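Coenzyme PQQ synthesis protein B (Methylobacterium extorquens, PDB 4Z7R) takes part in the biosynthesis of the cofactor pyrroloquinoline quinone as a zinc-binding protein of the metallo-beta-lactamase fold. Local coordinates at the interface of chains A and B. Numbering follows the deposited sequence. Chains: chain A/B, Coenzyme PQQ synthesis protein B.

The interface of chains A and B. Residues chain A 77-78, 101-102, 104; chain B 16-18.
The side-chain amide of B:Asn18 reaches across the interface and gives its ND2 to two carbonyl groups of chain A. B:Asn18 ND2 lies 2.9 Å from OE1 of the A:Gln104 amide; this bond lies in the carbonyl plane, on a lone pair, although the two amides are turned almost perpendicular to each other (88°). ND2 of B:Asn18 also donates to the backbone O of A:Glu102 (3.1 Å), which is met from above its carbonyl plane. A third hydrogen bond across the interface joins the indole NE1 of B:Trp17 to the carboxylate OE1 of A:Glu102 (2.9 Å). The oxygen sits in the ring plane and is approached on its syn side, with the donor somewhat out of the carboxylate plane.

Supporting bonds within each chain probably help to fix the orientation of these groups. NE2 of B:Gln16 donates to OD1 of B:Asn18 (3.0 Å), so both ends of the asparagine amide are engaged. In chain A, NE2 of A:Gln104 binds the backbone O of A:Arg77 (2.9 Å), with OE1 of A:Gln104 on the other side of the amide turned to B:Asn18. A long salt bridge from NE of A:Arg101 to OE2 of A:Glu102 (3.7 Å), with OE2 above a face of the guanidinium and offset toward its rim, probably steadies the carboxylate modestly.

Water 2 bridges N of A:Arg77 and O of B:Asn18. Water 1 links that same oxygen to N of A:His78, its longer leg being the one to B:Asn18 O (3.3 Å).

Packing fills in between the bonds. The bent chain of A:Gln104, with CG anti to its backbone N (chi1 -170°), lays CB and CG against the benzo end of B:Trp17, A:Gln104 CG lying 3.4 Å from B:Trp17 CH2. The B:Gln16 amide stacks on the A:Glu102 carboxylate, their planes 27° apart.

Repeated by two-fold symmetry, this loop-to-loop patch probably helps to hold the two copies together in the deposited dimer, which may or may not be the form in the cell. B:Asn18 directly precedes the zinc-binding B:Cys19, so the contact may also help to position that metal-site loop.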
ATOM      1  N   ARG A  77     -13.217 -13.634  10.272  0.99 15.18           N
ATOM      2  CA  ARG A  77     -11.866 -13.964   9.813  1.00 15.39           C
ATOM      3  C   ARG A  77     -11.864 -15.031   8.721  0.70 14.15           C
ATOM      4  O   ARG A  77     -11.175 -16.047   8.826  1.00 13.25           O
ATOM      5  CB  ARG A  77     -11.008 -14.416  10.997  1.00 16.69           C
ATOM      6  CG  ARG A  77     -10.791 -13.329  12.043  0.89 18.54           C
ATOM      7  CD  ARG A  77      -9.851 -13.784  13.152  1.00 20.60           C
ATOM      8  NE  ARG A  77     -10.477 -14.770  14.028  0.81 22.68           N
ATOM      9  CZ  ARG A  77     -11.232 -14.463  15.078  0.88 23.86           C
ATOM     10  NH1 ARG A  77     -11.455 -13.193  15.385  0.73 24.24           N
ATOM     11  NH2 ARG A  77     -11.765 -15.424  15.820  0.70 24.60           N
ATOM     12  N   HIS A  78     -12.640 -14.788   7.671  0.78 14.02           N
ATOM     13  CA  HIS A  78     -12.871 -15.795   6.645  0.82 13.09           C
ATOM     14  C   HIS A  78     -12.423 -15.301   5.272  0.85 12.96           C
ATOM     15  O   HIS A  78     -13.249 -14.952   4.427  0.74 13.19           O
ATOM     16  CB  HIS A  78     -14.351 -16.178   6.620  1.00 12.61           C
ATOM     17  CG  HIS A  78     -14.629 -17.489   5.949  0.80 12.37           C
ATOM     18  ND1 HIS A  78     -15.908 -17.974   5.774  0.87 12.52           N
ATOM     19  CD2 HIS A  78     -13.799 -18.415   5.416  0.94 12.60           C
ATOM     20  CE1 HIS A  78     -15.853 -19.143   5.161  0.60 12.89           C
ATOM     21  NE2 HIS A  78     -14.585 -19.434   4.933  0.87 12.88           N
ATOM     22  N   ARG A 101      -2.649  -8.106   8.718  0.67 12.42           N
ATOM     23  CA  ARG A 101      -2.253  -8.151  10.124  0.68 12.69           C
ATOM     24  C   ARG A 101      -3.363  -8.442  11.140  0.85 12.62           C
ATOM     25  O   ARG A 101      -3.074  -8.831  12.271  0.84 12.95           O
ATOM     26  CB  ARG A 101      -1.587  -6.827  10.500  1.00 13.31           C
ATOM     27  CG  ARG A 101      -2.497  -5.619  10.370  1.00 12.94           C
ATOM     28  CD  ARG A 101      -1.782  -4.335  10.770  1.00 12.14           C
ATOM     29  NE  ARG A 101      -2.675  -3.178  10.730  0.82 11.75           N
ATOM     30  CZ  ARG A 101      -2.875  -2.421   9.657  0.92 11.30           C
ATOM     31  NH1 ARG A 101      -3.713  -1.396   9.716  0.85 11.19           N
ATOM     32  NH2 ARG A 101      -2.236  -2.684   8.524  0.81 10.99           N
ATOM     33  N   GLU A 102      -4.621  -8.255  10.755  0.94 12.40           N
ATOM     34  CA  GLU A 102      -5.710  -8.286  11.733  0.85 13.08           C
ATOM     35  C   GLU A 102      -6.148  -9.691  12.140  0.67 12.96           C
ATOM     36  O   GLU A 102      -7.305 -10.068  11.952  0.92 12.97           O
ATOM     37  CB  GLU A 102      -6.919  -7.511  11.206  0.76 13.60           C
ATOM     38  CG  GLU A 102      -6.705  -6.002  11.146  0.83 14.11           C
ATOM     39  CD  GLU A 102      -6.074  -5.549   9.847  0.77 14.52           C
ATOM     40  OE1 GLU A 102      -5.637  -6.414   9.057  0.85 15.38           O
ATOM     41  OE2 GLU A 102      -6.005  -4.322   9.618  0.74 14.17           O
ATOM     42  N   GLN A 104      -5.646 -12.623  11.007  1.00 13.30           N
ATOM     43  CA  GLN A 104      -6.007 -13.600   9.987  1.00 13.68           C
ATOM     44  C   GLN A 104      -4.951 -14.691   9.843  0.85 13.92           C
ATOM     45  O   GLN A 104      -3.794 -14.407   9.533  0.83 13.91           O
ATOM     46  CB  GLN A 104      -6.225 -12.917   8.640  0.98 13.71           C
ATOM     47  CG  GLN A 104      -6.835 -13.830   7.595  1.00 13.66           C
ATOM     48  CD  GLN A 104      -8.261 -14.200   7.935  0.67 13.28           C
ATOM     49  OE1 GLN A 104      -8.970 -13.432   8.582  0.82 13.13           O
ATOM     50  NE2 GLN A 104      -8.690 -15.380   7.505  1.00 13.04           N
TER
ATOM     51  N   GLN B  16     -12.467  -3.605   5.673  1.00 10.89           N
ATOM     52  CA  GLN B  16     -11.231  -4.225   6.125  0.93 10.56           C
ATOM     53  C   GLN B  16     -11.093  -5.560   5.405  0.67 10.68           C
ATOM     54  O   GLN B  16     -12.078  -6.285   5.243  0.95 11.35           O
ATOM     55  CB  GLN B  16     -11.235  -4.402   7.646  0.99 10.22           C
ATOM     56  CG  GLN B  16     -10.009  -5.089   8.213  1.00  9.45           C
ATOM     57  CD  GLN B  16     -10.001  -5.083   9.729  0.67 10.03           C
ATOM     58  OE1 GLN B  16     -10.062  -4.025  10.356  0.82 10.55           O
ATOM     59  NE2 GLN B  16      -9.924  -6.263  10.323  0.68  9.74           N
ATOM     60  N   TRP B  17      -9.873  -5.883   4.983  1.00 10.62           N
ATOM     61  CA  TRP B  17      -9.644  -6.955   4.017  0.85 10.33           C
ATOM     62  C   TRP B  17     -10.172  -8.319   4.457  0.68 11.29           C
ATOM     63  O   TRP B  17     -10.506  -9.150   3.613  0.93 11.61           O
ATOM     64  CB  TRP B  17      -8.151  -7.071   3.698  1.00  9.38           C
ATOM     65  CG  TRP B  17      -7.344  -7.679   4.796  0.85  8.45           C
ATOM     66  CD1 TRP B  17      -6.939  -7.076   5.952  0.79  8.55           C
ATOM     67  CD2 TRP B  17      -6.843  -9.019   4.844  0.79  8.12           C
ATOM     68  NE1 TRP B  17      -6.214  -7.961   6.717  0.95  8.42           N
ATOM     69  CE2 TRP B  17      -6.139  -9.159   6.056  0.74  8.22           C
ATOM     70  CE3 TRP B  17      -6.921 -10.115   3.977  0.91  7.63           C
ATOM     71  CZ2 TRP B  17      -5.516 -10.347   6.422  0.85  7.90           C
ATOM     72  CZ3 TRP B  17      -6.301 -11.295   4.344  0.84  7.85           C
ATOM     73  CH2 TRP B  17      -5.605 -11.400   5.554  0.82  7.95           C
ATOM     74  N   ASN B  18     -10.243  -8.557   5.765  1.00 11.95           N
ATOM     75  CA  ASN B  18     -10.748  -9.839   6.263  0.96 12.80           C
ATOM     76  C   ASN B  18     -12.020  -9.688   7.091  0.78 13.18           C
ATOM     77  O   ASN B  18     -12.328 -10.534   7.930  0.91 13.77           O
ATOM     78  CB  ASN B  18      -9.677 -10.558   7.093  1.00 13.09           C
ATOM     79  CG  ASN B  18      -9.371  -9.852   8.403  0.98 13.56           C
ATOM     80  OD1 ASN B  18      -9.545  -8.641   8.527  0.96 13.87           O
ATOM     81  ND2 ASN B  18      -8.919 -10.615   9.393  0.97 14.02           N
TER
HETATM   82  O   HOH W   1     -14.453 -12.885   7.019  1.00 19.66           O
HETATM   83  O   HOH W   2     -13.568 -10.590  10.341  1.00 23.51           O